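Conserved hypothetical cytochrome protein (Kuenenia stuttgartiensis, PDB 6H5L) carries two covalently bound c-type hemes and probably passes electrons within a large multiheme reductase complex that it forms with a hydroxylamine oxidoreductase-like protein. Local coordinates at residues E155-D159 / N192-M196; V183-T188 / R208-T212; T53-L59 / P108-V112. Residue numbers count along the deposited sequence, not the author numbering.

Interaction 1 of 3, residues E155-D159 / N192-M196. With HEC (heme c), chain K.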
loop_
_atom_site.group_PDB
_atom_site.type_symbol
_atom_site.label_atom_id
_atom_site.label_comp_id
_atom_site.label_asym_id
_atom_site.label_seq_id
_atom_site.Cartn_x
_atom_site.Cartn_y
_atom_site.Cartn_z
ATOM N N GLU B 155 25.307 -2.624 -33.706
ATOM C CA GLU B 155 26.068 -2.619 -34.947
ATOM C C GLU B 155 27.359 -3.425 -34.874
ATOM O O GLU B 155 28.066 -3.519 -35.882
ATOM C CB GLU B 155 26.396 -1.180 -35.352
ATOM C CG GLU B 155 27.435 -0.523 -34.464
ATOM C CD GLU B 155 27.507 0.975 -34.662
ATOM O OE1 GLU B 155 26.553 1.546 -35.230
ATOM O OE2 GLU B 155 28.518 1.580 -34.248
ATOM N N GLN B 156 27.688 -4.003 -33.722
ATOM C CA GLN B 156 28.937 -4.740 -33.597
ATOM C C GLN B 156 28.873 -6.046 -34.384
ATOM O O GLN B 156 27.810 -6.647 -34.548
ATOM C CB GLN B 156 29.243 -5.024 -32.127
ATOM C CG GLN B 156 29.311 -3.779 -31.263
ATOM C CD GLN B 156 30.337 -2.781 -31.761
ATOM O OE1 GLN B 156 31.451 -3.151 -32.130
ATOM N NE2 GLN B 156 29.962 -1.507 -31.782
ATOM N N GLU B 157 30.032 -6.485 -34.874
ATOM C CA GLU B 157 30.105 -7.661 -35.727
ATOM C C GLU B 157 31.362 -8.464 -35.426
ATOM O O GLU B 157 32.382 -7.919 -34.998
ATOM C CB GLU B 157 30.082 -7.287 -37.213
ATOM C CG GLU B 157 28.711 -6.909 -37.732
ATOM C CD GLU B 157 28.616 -7.018 -39.237
ATOM O OE1 GLU B 157 29.661 -7.234 -39.887
ATOM O OE2 GLU B 157 27.495 -6.895 -39.772
ATOM N N ASP B 158 31.270 -9.773 -35.661
ATOM C CA ASP B 158 32.411 -10.668 -35.547
ATOM C C ASP B 158 33.463 -10.344 -36.605
ATOM O O ASP B 158 33.247 -9.551 -37.525
ATOM C CB ASP B 158 31.974 -12.125 -35.720
ATOM C CG ASP B 158 31.354 -12.709 -34.473
ATOM O OD1 ASP B 158 31.693 -12.252 -33.361
ATOM O OD2 ASP B 158 30.530 -13.637 -34.607
ATOM N N ASP B 159 34.622 -10.984 -36.463
ATOM C CA ASP B 159 35.545 -11.089 -37.583
ATOM C C ASP B 159 35.105 -12.152 -38.581
ATOM O O ASP B 159 35.689 -12.244 -39.666
ATOM C CB ASP B 159 36.960 -11.392 -37.083
ATOM C CG ASP B 159 37.598 -10.205 -36.385
ATOM O OD1 ASP B 159 37.129 -9.068 -36.599
ATOM O OD2 ASP B 159 38.574 -10.407 -35.632
ATOM N N ASN B 192 39.838 -12.519 -28.888
ATOM C CA ASN B 192 40.221 -12.632 -30.292
ATOM C C ASN B 192 39.009 -12.930 -31.166
ATOM O O ASN B 192 38.214 -13.826 -30.866
ATOM C CB ASN B 192 41.274 -13.727 -30.461
ATOM C CG ASN B 192 42.617 -13.348 -29.866
ATOM O OD1 ASN B 192 42.757 -12.310 -29.218
ATOM N ND2 ASN B 192 43.614 -14.198 -30.079
ATOM N N GLY B 193 38.871 -12.170 -32.251
ATOM C CA GLY B 193 37.786 -12.345 -33.189
ATOM C C GLY B 193 36.600 -11.430 -32.967
ATOM O O GLY B 193 35.675 -11.435 -33.787
ATOM N N THR B 194 36.598 -10.657 -31.889
ATOM C CA THR B 194 35.510 -9.766 -31.529
ATOM C C THR B 194 36.032 -8.344 -31.390
ATOM O O THR B 194 37.232 -8.136 -31.179
ATOM C CB THR B 194 34.851 -10.208 -30.213
ATOM O OG1 THR B 194 35.721 -9.903 -29.115
ATOM C CG2 THR B 194 34.572 -11.700 -30.230
ATOM N N PRO B 195 35.158 -7.337 -31.503
ATOM C CA PRO B 195 35.597 -5.951 -31.282
ATOM C C PRO B 195 35.960 -5.638 -29.840
ATOM O O PRO B 195 36.322 -4.491 -29.549
ATOM C CB PRO B 195 34.384 -5.122 -31.739
ATOM C CG PRO B 195 33.225 -6.040 -31.599
ATOM C CD PRO B 195 33.755 -7.401 -31.951
ATOM N N MET B 196 35.870 -6.608 -28.930
ATOM C CA MET B 196 36.300 -6.448 -27.547
ATOM C C MET B 196 37.809 -6.638 -27.470
ATOM O O MET B 196 38.296 -7.775 -27.532
ATOM C CB MET B 196 35.581 -7.449 -26.640
ATOM C CG MET B 196 36.021 -7.412 -25.187
ATOM S SD MET B 196 35.471 -5.937 -24.310
ATOM C CE MET B 196 36.387 -6.111 -22.782
HETATM FE FE HEC K . 33.292 -5.312 -23.915
HETATM C CHA HEC K . 32.705 -8.694 -23.966
HETATM C CHB HEC K . 33.714 -5.452 -20.507
HETATM C CHC HEC K . 34.235 -2.010 -23.886
HETATM C CHD HEC K . 32.162 -4.979 -27.126
HETATM N NA HEC K . 33.279 -6.815 -22.500
HETATM C C1A HEC K . 32.894 -8.122 -22.727
HETATM C C2A HEC K . 32.734 -8.774 -21.440
HETATM C C3A HEC K . 33.009 -7.876 -20.486
HETATM C C4A HEC K . 33.359 -6.626 -21.133
HETATM C CMA HEC K . 32.969 -8.114 -18.959
HETATM C CAA HEC K . 32.308 -10.245 -21.222
HETATM C CBA HEC K . 33.518 -11.097 -20.846
HETATM C CGA HEC K . 33.090 -12.533 -20.680
HETATM O O1A HEC K . 31.911 -12.847 -20.989
HETATM O O2A HEC K . 33.926 -13.365 -20.244
HETATM N NB HEC K . 33.796 -3.949 -22.451
HETATM C C1B HEC K . 34.067 -4.277 -21.137
HETATM C C2B HEC K . 34.797 -3.178 -20.540
HETATM C C3B HEC K . 34.941 -2.220 -21.469
HETATM C C4B HEC K . 34.314 -2.691 -22.690
HETATM C CMB HEC K . 35.274 -3.152 -19.070
HETATM C CAB HEC K . 35.637 -0.846 -21.317
HETATM C CBB HEC K . 37.135 -0.975 -20.963
HETATM N NC HEC K . 33.174 -3.767 -25.242
HETATM C C1C HEC K . 33.697 -2.499 -25.059
HETATM C C2C HEC K . 33.704 -1.827 -26.344
HETATM C C3C HEC K . 33.014 -2.593 -27.202
HETATM C C4C HEC K . 32.745 -3.867 -26.551
HETATM C CMC HEC K . 34.046 -0.329 -26.533
HETATM C CAC HEC K . 32.686 -2.255 -28.677
HETATM C CBC HEC K . 33.977 -2.193 -29.520
HETATM N ND HEC K . 32.529 -6.639 -25.327
HETATM C C1D HEC K . 32.166 -6.266 -26.620
HETATM C C2D HEC K . 31.790 -7.458 -27.349
HETATM C C3D HEC K . 31.959 -8.622 -26.361
HETATM C C4D HEC K . 32.421 -8.015 -25.132
HETATM C CMD HEC K . 31.318 -7.540 -28.815
HETATM C CAD HEC K . 31.695 -10.122 -26.617
HETATM C CBD HEC K . 30.207 -10.418 -26.448
HETATM C CGD HEC K . 29.916 -11.845 -26.836
HETATM O O1D HEC K . 30.882 -12.630 -27.027
HETATM O O2D HEC K . 28.714 -12.198 -26.958
#
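The methionine side of a c-type heme site is built here: Met196 SD sits 2.3 Å from the heme FE, and His142, outside these segments, supplies the other axial ligand. The loop 192-196 that delivers the sulfur is held from outside by 155-159, which runs roughly antiparallel to it, the end-to-end directions lying 153° apart. One backbone hydrogen bond fastens the two, from Asp159 N to Gly193 O at 2.9 Å, with an N-H...O angle of 155°. Gly193 has a positive phi of 96°, where a side chain would be jammed against the preceding carbonyl. His/Met coordination, with the methionine on a loop after the helix 180-189, is the classic arrangement of the cytochrome c fold, and the irregular segment 155-159 packs alongside that loop. Pro195 and Gly193 carry much of the contact: Gln156 OE1 approaches Pro195 CG at 3.4 Å, and Glu157 O lies 3.4 Å from Pro195 CD. Pro195 and Gln156 also touch a peripheral substituent of the heme, Pro195 O being 3.3 Å from HEC CBC and Gln156 OE1 3.8 Å from the same carbon, so the two residues converge on one group. The amide end of Gln156 is tied back to Ser152 O through NE2. Thr194 turns its CA-to-CB bond away from 155-159; its OG1 hydrogen-bonds with Leu191 O and weakly accepts Met196 N at 3.3 Å, linking Thr194 to the backbone of the iron ligand. On the outer side, Glu155 and Glu157 pack on Arg291 of the hydroxylamine oxidoreductase-like chain.

Interaction 2 of 3, residues V183-T188 / R208-T212. With HEC (heme c), chain K.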
loop_
_atom_site.group_PDB
_atom_site.type_symbol
_atom_site.label_atom_id
_atom_site.label_comp_id
_atom_site.label_asym_id
_atom_site.label_seq_id
_atom_site.Cartn_x
_atom_site.Cartn_y
_atom_site.Cartn_z
ATOM N N VAL B 183 37.328 -12.395 -15.115
ATOM C CA VAL B 183 37.031 -11.102 -15.724
ATOM C C VAL B 183 38.307 -10.287 -15.897
ATOM O O VAL B 183 38.487 -9.598 -16.908
ATOM C CB VAL B 183 35.976 -10.351 -14.891
ATOM C CG1 VAL B 183 35.760 -8.949 -15.438
ATOM C CG2 VAL B 183 34.668 -11.124 -14.880
ATOM N N TYR B 184 39.212 -10.352 -14.917
ATOM C CA TYR B 184 40.501 -9.683 -15.061
ATOM C C TYR B 184 41.287 -10.253 -16.235
ATOM O O TYR B 184 41.988 -9.515 -16.938
ATOM C CB TYR B 184 41.305 -9.807 -13.765
ATOM C CG TYR B 184 42.751 -9.370 -13.890
ATOM C CD1 TYR B 184 43.107 -8.034 -13.761
ATOM C CD2 TYR B 184 43.758 -10.297 -14.133
ATOM C CE1 TYR B 184 44.426 -7.633 -13.874
ATOM C CE2 TYR B 184 45.078 -9.905 -14.248
ATOM C CZ TYR B 184 45.406 -8.572 -14.118
ATOM O OH TYR B 184 46.718 -8.174 -14.230
ATOM N N LEU B 185 41.189 -11.566 -16.455
ATOM C CA LEU B 185 41.882 -12.183 -17.582
ATOM C C LEU B 185 41.374 -11.638 -18.910
ATOM O O LEU B 185 42.167 -11.369 -19.821
ATOM C CB LEU B 185 41.720 -13.703 -17.532
ATOM C CG LEU B 185 42.778 -14.486 -16.752
ATOM C CD1 LEU B 185 42.374 -15.945 -16.625
ATOM C CD2 LEU B 185 44.135 -14.362 -17.429
ATOM N N ARG B 186 40.054 -11.471 -19.039
ATOM C CA ARG B 186 39.485 -10.964 -20.284
ATOM C C ARG B 186 40.024 -9.578 -20.615
ATOM O O ARG B 186 40.358 -9.293 -21.772
ATOM C CB ARG B 186 37.959 -10.934 -20.192
ATOM C CG ARG B 186 37.312 -12.264 -19.830
ATOM C CD ARG B 186 37.420 -13.290 -20.950
ATOM N NE ARG B 186 38.671 -14.040 -20.904
ATOM C CZ ARG B 186 38.872 -15.105 -20.134
ATOM N NH1 ARG B 186 37.904 -15.542 -19.338
ATOM N NH2 ARG B 186 40.041 -15.729 -20.157
ATOM N N PHE B 187 40.117 -8.703 -19.612
ATOM C CA PHE B 187 40.631 -7.358 -19.843
ATOM C C PHE B 187 42.130 -7.356 -20.104
ATOM O O PHE B 187 42.639 -6.413 -20.722
ATOM C CB PHE B 187 40.315 -6.454 -18.649
ATOM C CG PHE B 187 38.848 -6.370 -18.313
ATOM C CD1 PHE B 187 37.881 -6.666 -19.261
ATOM C CD2 PHE B 187 38.440 -5.986 -17.048
ATOM C CE1 PHE B 187 36.538 -6.590 -18.949
ATOM C CE2 PHE B 187 37.098 -5.904 -16.731
ATOM C CZ PHE B 187 36.146 -6.208 -17.682
ATOM N N THR B 188 42.844 -8.386 -19.652
ATOM C CA THR B 188 44.284 -8.478 -19.852
ATOM C C THR B 188 44.656 -9.202 -21.139
ATOM O O THR B 188 45.756 -8.989 -21.662
ATOM C CB THR B 188 44.930 -9.186 -18.653
ATOM O OG1 THR B 188 44.406 -8.636 -17.438
ATOM C CG2 THR B 188 46.443 -9.002 -18.662
ATOM N N ARG B 208 43.208 -2.542 -14.054
ATOM C CA ARG B 208 42.283 -3.560 -14.533
ATOM C C ARG B 208 41.621 -4.324 -13.393
ATOM O O ARG B 208 40.540 -4.890 -13.591
ATOM C CB ARG B 208 43.001 -4.529 -15.474
ATOM C CG ARG B 208 43.448 -3.880 -16.777
ATOM C CD ARG B 208 43.946 -4.904 -17.783
ATOM N NE ARG B 208 45.038 -5.709 -17.246
ATOM C CZ ARG B 208 46.310 -5.324 -17.227
ATOM N NH1 ARG B 208 46.655 -4.140 -17.715
ATOM N NH2 ARG B 208 47.236 -6.122 -16.718
ATOM N N TRP B 209 42.238 -4.352 -12.210
ATOM C CA TRP B 209 41.531 -4.850 -11.035
ATOM C C TRP B 209 40.492 -3.841 -10.561
ATOM O O TRP B 209 39.398 -4.227 -10.133
ATOM C CB TRP B 209 42.514 -5.179 -9.912
ATOM C CG TRP B 209 43.294 -6.441 -10.140
ATOM C CD1 TRP B 209 44.632 -6.545 -10.387
ATOM C CD2 TRP B 209 42.781 -7.781 -10.147
ATOM N NE1 TRP B 209 44.985 -7.863 -10.545
ATOM C CE2 TRP B 209 43.867 -8.642 -10.403
ATOM C CE3 TRP B 209 41.511 -8.335 -9.961
ATOM C CZ2 TRP B 209 43.721 -10.026 -10.479
ATOM C CZ3 TRP B 209 41.367 -9.709 -10.037
ATOM C CH2 TRP B 209 42.466 -10.539 -10.294
ATOM N N TYR B 210 40.821 -2.546 -10.617
ATOM C CA TYR B 210 39.816 -1.513 -10.372
ATOM C C TYR B 210 38.638 -1.681 -11.320
ATOM O O TYR B 210 37.474 -1.671 -10.900
ATOM C CB TYR B 210 40.419 -0.115 -10.547
ATOM C CG TYR B 210 41.643 0.210 -9.717
ATOM C CD1 TYR B 210 41.951 -0.505 -8.565
ATOM C CD2 TYR B 210 42.487 1.250 -10.086
ATOM C CE1 TYR B 210 43.072 -0.196 -7.813
ATOM C CE2 TYR B 210 43.605 1.565 -9.342
ATOM C CZ TYR B 210 43.894 0.840 -8.207
ATOM O OH TYR B 210 45.008 1.153 -7.463
ATOM N N LEU B 211 38.931 -1.832 -12.613
ATOM C CA LEU B 211 37.880 -2.005 -13.610
ATOM C C LEU B 211 37.092 -3.283 -13.364
ATOM O O LEU B 211 35.862 -3.297 -13.487
ATOM C CB LEU B 211 38.496 -2.012 -15.008
ATOM C CG LEU B 211 37.572 -2.177 -16.212
ATOM C CD1 LEU B 211 36.621 -0.998 -16.325
ATOM C CD2 LEU B 211 38.401 -2.327 -17.478
ATOM N N THR B 212 37.785 -4.373 -13.023
ATOM C CA THR B 212 37.097 -5.622 -12.712
ATOM C C THR B 212 36.137 -5.444 -11.543
ATOM O O THR B 212 34.999 -5.927 -11.587
ATOM C CB THR B 212 38.115 -6.721 -12.402
ATOM O OG1 THR B 212 38.863 -7.031 -13.583
ATOM C CG2 THR B 212 37.419 -7.972 -11.903
HETATM FE FE HEC K . 33.292 -5.312 -23.915
HETATM C CHA HEC K . 32.705 -8.694 -23.966
HETATM C CHB HEC K . 33.714 -5.452 -20.507
HETATM C CHC HEC K . 34.235 -2.010 -23.886
HETATM C CHD HEC K . 32.162 -4.979 -27.126
HETATM N NA HEC K . 33.279 -6.815 -22.500
HETATM C C1A HEC K . 32.894 -8.122 -22.727
HETATM C C2A HEC K . 32.734 -8.774 -21.440
HETATM C C3A HEC K . 33.009 -7.876 -20.486
HETATM C C4A HEC K . 33.359 -6.626 -21.133
HETATM C CMA HEC K . 32.969 -8.114 -18.959
HETATM C CAA HEC K . 32.308 -10.245 -21.222
HETATM C CBA HEC K . 33.518 -11.097 -20.846
HETATM C CGA HEC K . 33.090 -12.533 -20.680
HETATM O O1A HEC K . 31.911 -12.847 -20.989
HETATM O O2A HEC K . 33.926 -13.365 -20.244
HETATM N NB HEC K . 33.796 -3.949 -22.451
HETATM C C1B HEC K . 34.067 -4.277 -21.137
HETATM C C2B HEC K . 34.797 -3.178 -20.540
HETATM C C3B HEC K . 34.941 -2.220 -21.469
HETATM C C4B HEC K . 34.314 -2.691 -22.690
HETATM C CMB HEC K . 35.274 -3.152 -19.070
HETATM C CAB HEC K . 35.637 -0.846 -21.317
HETATM C CBB HEC K . 37.135 -0.975 -20.963
HETATM N NC HEC K . 33.174 -3.767 -25.242
HETATM C C1C HEC K . 33.697 -2.499 -25.059
HETATM C C2C HEC K . 33.704 -1.827 -26.344
HETATM C C3C HEC K . 33.014 -2.593 -27.202
HETATM C C4C HEC K . 32.745 -3.867 -26.551
HETATM C CMC HEC K . 34.046 -0.329 -26.533
HETATM C CAC HEC K . 32.686 -2.255 -28.677
HETATM C CBC HEC K . 33.977 -2.193 -29.520
HETATM N ND HEC K . 32.529 -6.639 -25.327
HETATM C C1D HEC K . 32.166 -6.266 -26.620
HETATM C C2D HEC K . 31.790 -7.458 -27.349
HETATM C C3D HEC K . 31.959 -8.622 -26.361
HETATM C C4D HEC K . 32.421 -8.015 -25.132
HETATM C CMD HEC K . 31.318 -7.540 -28.815
HETATM C CAD HEC K . 31.695 -10.122 -26.617
HETATM C CBD HEC K . 30.207 -10.418 -26.448
HETATM C CGD HEC K . 29.916 -11.845 -26.836
HETATM O O1D HEC K . 30.882 -12.630 -27.027
HETATM O O2D HEC K . 28.714 -12.198 -26.958
#
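Arg208 does most of the polar work between these two helices. Its NE donates to Thr188 OG1 at 3.0 Å, and its NH2 reaches Tyr184 OH at 3.3 Å, a bond to be read with some caution because NH2 is crowded in the model. The charge itself is met by Asp205, one turn earlier on the same helix, in a salt bridge through NH2; Tyr184 OH also makes a weak hydrogen bond to Asp205. Thr188 OG1 donates to Tyr184 O at 2.6 Å while accepting from Arg208 NE. Thr212 OG1 likewise donates to Arg208 O at 2.7 Å, and the same oxygen lies 3.4 Å from Tyr184 CA. The two threonine hydroxyls are thus satisfied by carbonyls of their own helices. Arg186 NH2 makes a weak hydrogen bond to Arg52 O, while Arg186 CD lies 3.6 Å from HEC O2A. Tyr184 lies on Trp209 in an offset stack, its ring centroid 4.0 Å from that of the indole five-membered ring with planes only 4° apart, and Tyr184 CB makes a CH-pi contact over the six-membered ring. Nearer the heme, Leu211 CD2 sits over one face of the Phe187 ring, 3.7 Å from CD2 of that ring. The same pair lines the pocket: Phe187 CE1 is 3.4 Å from HEC CHB, and Leu211 CD2 is 3.6 Å from HEC CMB. The segment axes approach to 9.3 Å at 128°, a steeply inclined packing of helix 180-189 against the C-terminal helix 205-217, beside the heme they shelter, as in the cytochrome c fold.

Interaction 3 of 3, residues T53-L59 / P108-V112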
loop_
_atom_site.group_PDB
_atom_site.type_symbol
_atom_site.label_atom_id
_atom_site.label_comp_id
_atom_site.label_asym_id
_atom_site.label_seq_id
_atom_site.Cartn_x
_atom_site.Cartn_y
_atom_site.Cartn_z
ATOM N N THR B 53 44.524 -17.576 -21.876
ATOM C CA THR B 53 45.447 -16.982 -20.921
ATOM C C THR B 53 46.610 -16.297 -21.626
ATOM O O THR B 53 47.560 -15.862 -20.966
ATOM C CB THR B 53 45.962 -18.044 -19.947
ATOM O OG1 THR B 53 46.510 -19.142 -20.685
ATOM C CG2 THR B 53 44.829 -18.549 -19.071
ATOM N N THR B 54 46.551 -16.190 -22.950
ATOM C CA THR B 54 47.581 -15.613 -23.797
ATOM C C THR B 54 47.170 -14.224 -24.275
ATOM O O THR B 54 45.980 -13.896 -24.307
ATOM C CB THR B 54 47.836 -16.528 -25.002
ATOM O OG1 THR B 54 46.656 -16.596 -25.806
ATOM C CG2 THR B 54 48.204 -17.928 -24.533
ATOM N N PRO B 55 48.131 -13.377 -24.645
ATOM C CA PRO B 55 47.795 -12.013 -25.076
ATOM C C PRO B 55 46.961 -11.993 -26.352
ATOM O O PRO B 55 46.721 -13.012 -27.002
ATOM C CB PRO B 55 49.167 -11.367 -25.300
ATOM C CG PRO B 55 50.100 -12.152 -24.451
ATOM C CD PRO B 55 49.585 -13.560 -24.507
ATOM N N SER B 56 46.527 -10.782 -26.707
ATOM C CA SER B 56 45.659 -10.578 -27.862
ATOM C C SER B 56 46.371 -10.956 -29.157
ATOM O O SER B 56 47.524 -10.577 -29.383
ATOM C CB SER B 56 45.194 -9.120 -27.915
ATOM O OG SER B 56 44.445 -8.866 -29.090
ATOM N N GLY B 57 45.672 -11.706 -30.010
ATOM C CA GLY B 57 46.219 -12.167 -31.264
ATOM C C GLY B 57 46.913 -13.508 -31.195
ATOM O O GLY B 57 47.179 -14.110 -32.246
ATOM N N SER B 58 47.210 -13.998 -29.997
ATOM C CA SER B 58 47.902 -15.263 -29.840
ATOM C C SER B 58 46.930 -16.433 -29.945
ATOM O O SER B 58 45.716 -16.292 -29.769
ATOM C CB SER B 58 48.631 -15.317 -28.497
ATOM O OG SER B 58 49.014 -16.643 -28.173
ATOM N N LEU B 59 47.487 -17.602 -30.246
ATOM C CA LEU B 59 46.733 -18.836 -30.174
ATOM C C LEU B 59 46.428 -19.164 -28.715
ATOM O O LEU B 59 47.085 -18.653 -27.805
ATOM C CB LEU B 59 47.521 -19.978 -30.811
ATOM C CG LEU B 59 48.016 -19.808 -32.247
ATOM C CD1 LEU B 59 48.939 -20.957 -32.614
ATOM C CD2 LEU B 59 46.850 -19.726 -33.217
ATOM N N PRO B 108 51.874 -20.895 -29.370
ATOM C CA PRO B 108 51.117 -19.991 -28.495
ATOM C C PRO B 108 52.037 -19.190 -27.584
ATOM O O PRO B 108 53.006 -19.712 -27.030
ATOM C CB PRO B 108 50.213 -20.940 -27.696
ATOM C CG PRO B 108 50.864 -22.280 -27.809
ATOM C CD PRO B 108 51.494 -22.303 -29.165
ATOM N N GLU B 109 51.721 -17.904 -27.443
ATOM C CA GLU B 109 52.502 -17.006 -26.612
ATOM C C GLU B 109 52.433 -17.436 -25.147
ATOM O O GLU B 109 51.509 -18.145 -24.744
ATOM C CB GLU B 109 51.998 -15.576 -26.776
ATOM C CG GLU B 109 52.415 -14.929 -28.088
ATOM C CD GLU B 109 51.925 -13.503 -28.222
ATOM O OE1 GLU B 109 51.051 -13.250 -29.077
ATOM O OE2 GLU B 109 52.413 -12.635 -27.468
ATOM N N PRO B 110 53.411 -17.030 -24.332
ATOM C CA PRO B 110 53.411 -17.447 -22.924
ATOM C C PRO B 110 52.188 -16.925 -22.183
ATOM O O PRO B 110 51.703 -15.822 -22.445
ATOM C CB PRO B 110 54.708 -16.839 -22.375
ATOM C CG PRO B 110 55.033 -15.724 -23.309
ATOM C CD PRO B 110 54.589 -16.207 -24.654
ATOM N N SER B 111 51.683 -17.743 -21.261
ATOM C CA SER B 111 50.532 -17.348 -20.461
ATOM C C SER B 111 50.859 -16.118 -19.625
ATOM O O SER B 111 51.968 -15.974 -19.103
ATOM C CB SER B 111 50.092 -18.497 -19.551
ATOM O OG SER B 111 49.585 -19.585 -20.304
ATOM N N VAL B 112 49.881 -15.219 -19.506
ATOM C CA VAL B 112 50.074 -14.041 -18.675
ATOM C C VAL B 112 50.053 -14.434 -17.202
ATOM O O VAL B 112 49.528 -15.483 -16.807
ATOM C CB VAL B 112 49.012 -12.972 -18.981
ATOM C CG1 VAL B 112 49.022 -12.621 -20.461
ATOM C CG2 VAL B 112 47.633 -13.451 -18.550
#
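Three hydrogen bonds join these loops, the shortest and straightest from Val112 N to Thr53 O at 2.8 Å and 170°. Next to it Ser111 OG donates to Thr53 OG1 at 3.1 Å, and Ser111 CA lies 3.4 Å from Thr53 O in a CA-H...O contact. At the other end Glu109 N donates to Ser58 OG, again at 3.1 Å, while Ser58 OG and Thr54 OG1 each donate to Leu59 O, at 2.8 and 2.9 Å. Between the two anchor points 53-59 makes a type II beta turn, Pro55 to Ser58, closed by Ser58 N to Pro55 O at 3.2 Å, with Gly57 at positive phi in the third position. The proline-rich segment 108-112 lies in the loop between helix 102-105 and helix 122-135, and here it crosses a loop of the first cytochrome c-like region. Glu109 packs closely, with Ser58 CB 3.2 Å from Glu109 OE1 and Thr54 CG2 3.3 Å from Glu109 O. Pro55 CG touches Val112 CG1 at 4.2 Å, and Leu59 CB meets Pro108 CB at the same distance.

Starting from the N terminus, the chain passes through 53-59 in the first heme region and, 49 residues on, returns as 108-112, so interaction 3 closes a loop that contains the helices from 62-71 to 102-105. That loop is complete before interaction 1 opens. Further on, 155-159 comes first, then 183-188, 192-196 and 208-212, so interactions 1 and 2 cross rather than nest. They meet at the heme, where Met196 CE packs 3.9 Å from Phe187 CD1. The two halves are joined as well: Asn192 OD1 lies 3.1 Å from Gly57 N, a probable hydrogen bond between interactions 1 and 3, and Leu185 CD2 rests 3.8 Å from Val112 CG2, linking interactions 2 and 3.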